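Local coordinates for transcription regulator AsnC/Lrp ligand binding domain-containing protein (Sulfolobus tokodaii, PDB 2ZBC) that probably binds amino acids such as isoleucine as a stand-alone RAM module, a ligand-sensing and oligomer-forming domain related to the Lrp/AsnC transcription regulators, at the interface of chains A and B. Residues are numbered along the deposited sequence; one frame, centred on the assembly and turned at random. Chains: chain A/B, 83aa long hypothetical transcriptional regulator asnC.

The interface of chains A and B. Residues chain A 33-35, 38, 41; chain B 72-74.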
loop_
_atom_site.group_PDB
_atom_site.type_symbol
_atom_site.label_atom_id
_atom_site.label_comp_id
_atom_site.label_asym_id
_atom_site.label_seq_id
_atom_site.Cartn_x
_atom_site.Cartn_y
_atom_site.Cartn_z
ATOM N N VAL A 33 -12.187 -14.440 -10.618
ATOM C CA VAL A 33 -11.928 -12.973 -10.800
ATOM C C VAL A 33 -12.706 -12.283 -9.682
ATOM O O VAL A 33 -13.834 -12.689 -9.315
ATOM C CB VAL A 33 -12.419 -12.454 -12.185
ATOM C CG1 VAL A 33 -12.198 -10.974 -12.492
ATOM C CG2 VAL A 33 -11.787 -13.225 -13.295
ATOM N N VAL A 34 -12.158 -11.160 -9.239
ATOM C CA VAL A 34 -12.600 -10.416 -8.083
ATOM C C VAL A 34 -12.538 -8.925 -8.261
ATOM O O VAL A 34 -11.712 -8.397 -8.989
ATOM C CB VAL A 34 -11.812 -10.770 -6.813
ATOM C CG1 VAL A 34 -12.174 -12.152 -6.260
ATOM C CG2 VAL A 34 -10.338 -10.564 -7.003
ATOM N N TYR A 35 -13.502 -8.241 -7.625
ATOM C CA TYR A 35 -13.495 -6.752 -7.446
ATOM C C TYR A 35 -12.566 -6.366 -6.314
ATOM O O TYR A 35 -12.437 -7.038 -5.261
ATOM C CB TYR A 35 -14.892 -6.219 -7.163
ATOM C CG TYR A 35 -15.882 -6.493 -8.251
ATOM C CD1 TYR A 35 -15.958 -5.690 -9.371
ATOM C CD2 TYR A 35 -16.787 -7.547 -8.155
ATOM C CE1 TYR A 35 -16.824 -5.939 -10.365
ATOM C CE2 TYR A 35 -17.717 -7.758 -9.159
ATOM C CZ TYR A 35 -17.733 -6.960 -10.240
ATOM O OH TYR A 35 -18.638 -7.181 -11.235
ATOM N N TYR A 38 -6.938 -6.422 -6.190
ATOM C CA TYR A 38 -6.440 -7.530 -6.993
ATOM C C TYR A 38 -7.547 -7.995 -7.959
ATOM O O TYR A 38 -8.739 -7.656 -7.789
ATOM C CB TYR A 38 -6.008 -8.727 -6.047
ATOM C CG TYR A 38 -5.140 -8.275 -4.932
ATOM C CD1 TYR A 38 -3.803 -8.012 -5.132
ATOM C CD2 TYR A 38 -5.665 -8.089 -3.656
ATOM C CE1 TYR A 38 -3.045 -7.586 -4.116
ATOM C CE2 TYR A 38 -4.901 -7.661 -2.636
ATOM C CZ TYR A 38 -3.592 -7.393 -2.871
ATOM O OH TYR A 38 -2.877 -6.886 -1.807
ATOM N N VAL A 41 -7.775 -14.433 -7.931
ATOM C CA VAL A 41 -7.325 -15.160 -6.726
ATOM C C VAL A 41 -7.235 -16.585 -7.197
ATOM O O VAL A 41 -8.175 -17.090 -7.744
ATOM C CB VAL A 41 -8.297 -15.055 -5.541
ATOM C CG1 VAL A 41 -7.833 -15.999 -4.422
ATOM C CG2 VAL A 41 -8.502 -13.679 -5.089
HETATM N N MSE B 72 -13.168 -9.282 -1.122
HETATM C CA MSE B 72 -13.149 -9.343 -2.564
HETATM C C MSE B 72 -14.369 -10.133 -3.042
HETATM O O MSE B 72 -14.465 -11.403 -2.890
HETATM C CB MSE B 72 -11.824 -9.960 -3.012
HETATM C CG MSE B 72 -10.636 -9.318 -2.423
HETATM SE SE MSE B 72 -8.989 -10.178 -3.134
HETATM C CE MSE B 72 -8.965 -11.878 -1.985
ATOM N N ILE B 73 -15.313 -9.406 -3.631
ATOM C CA ILE B 73 -16.517 -10.008 -4.174
ATOM C C ILE B 73 -16.126 -10.727 -5.419
ATOM O O ILE B 73 -15.405 -10.180 -6.282
ATOM C CB ILE B 73 -17.571 -8.879 -4.553
ATOM C CG1 ILE B 73 -17.998 -8.062 -3.313
ATOM C CG2 ILE B 73 -18.761 -9.495 -5.327
ATOM C CD1 ILE B 73 -18.635 -8.873 -2.257
ATOM N N ILE B 74 -16.553 -11.993 -5.534
ATOM C CA ILE B 74 -16.127 -12.857 -6.602
ATOM C C ILE B 74 -17.127 -12.609 -7.734
ATOM O O ILE B 74 -18.322 -12.424 -7.483
ATOM C CB ILE B 74 -16.223 -14.353 -6.198
ATOM C CG1 ILE B 74 -15.090 -14.711 -5.234
ATOM C CG2 ILE B 74 -16.221 -15.208 -7.471
ATOM C CD1 ILE B 74 -15.149 -16.182 -4.491
HETATM O O HOH W 1 -14.804 -6.549 -3.312
#
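Strand 30-34 of chain A, with the loop residue A:Tyr35 that follows it, meets strand 66-75 of chain B in an antiparallel β-bridge, part of the two-fold symmetric interface that pairs two RAM modules as a dimer, the unit typical of this family. A:Val34 pairs with B:Ile74, and the backbone N of A:Tyr35 donates a hydrogen bond to the carbonyl O of B:Ile73 (3.0 Å, 163° at the hydrogen), approaching nearly in line with the C=O bond. One step further along, direct pairing gives way to a water that joins the N of B:Ile73 (2.9 Å) to the carbonyl O of A:Tyr35 (3.1 Å), so both backbone polar groups of B:Ile73 are engaged.

Around this short bridge the side chains pack. Selenomethionine B:Met72 has the most surface hidden by the partner among the residues here: its chain is extended through chi2 (-178°) and then bends at chi3 (-79°), which turns the terminal methyl CE onto CG2 of A:Val41 at 3.6 Å. Its selenium lies near ring carbon CD2 of A:Tyr38 (4.0 Å), while CB, nearer the backbone, rests against CB of A:Val34 (3.9 Å). CG1 of A:Val34 touches both B:Met72 CB and B:Ile74 CG1, while CG2 lies near the selenium of B:Met72. Ring carbon CD2 of A:Tyr35 lies near the carbonyl O of B:Ile73 at 3.5 Å and also touches its CB, the two side chains crossing at a slant.

The backbone pairing is likely to fix the local register of the two chains, with apolar packing beside it. Because A:Val34, A:Tyr35 and A:Tyr38 also belong to an isoleucine pocket, this stretch may couple dimer formation to ligand binding.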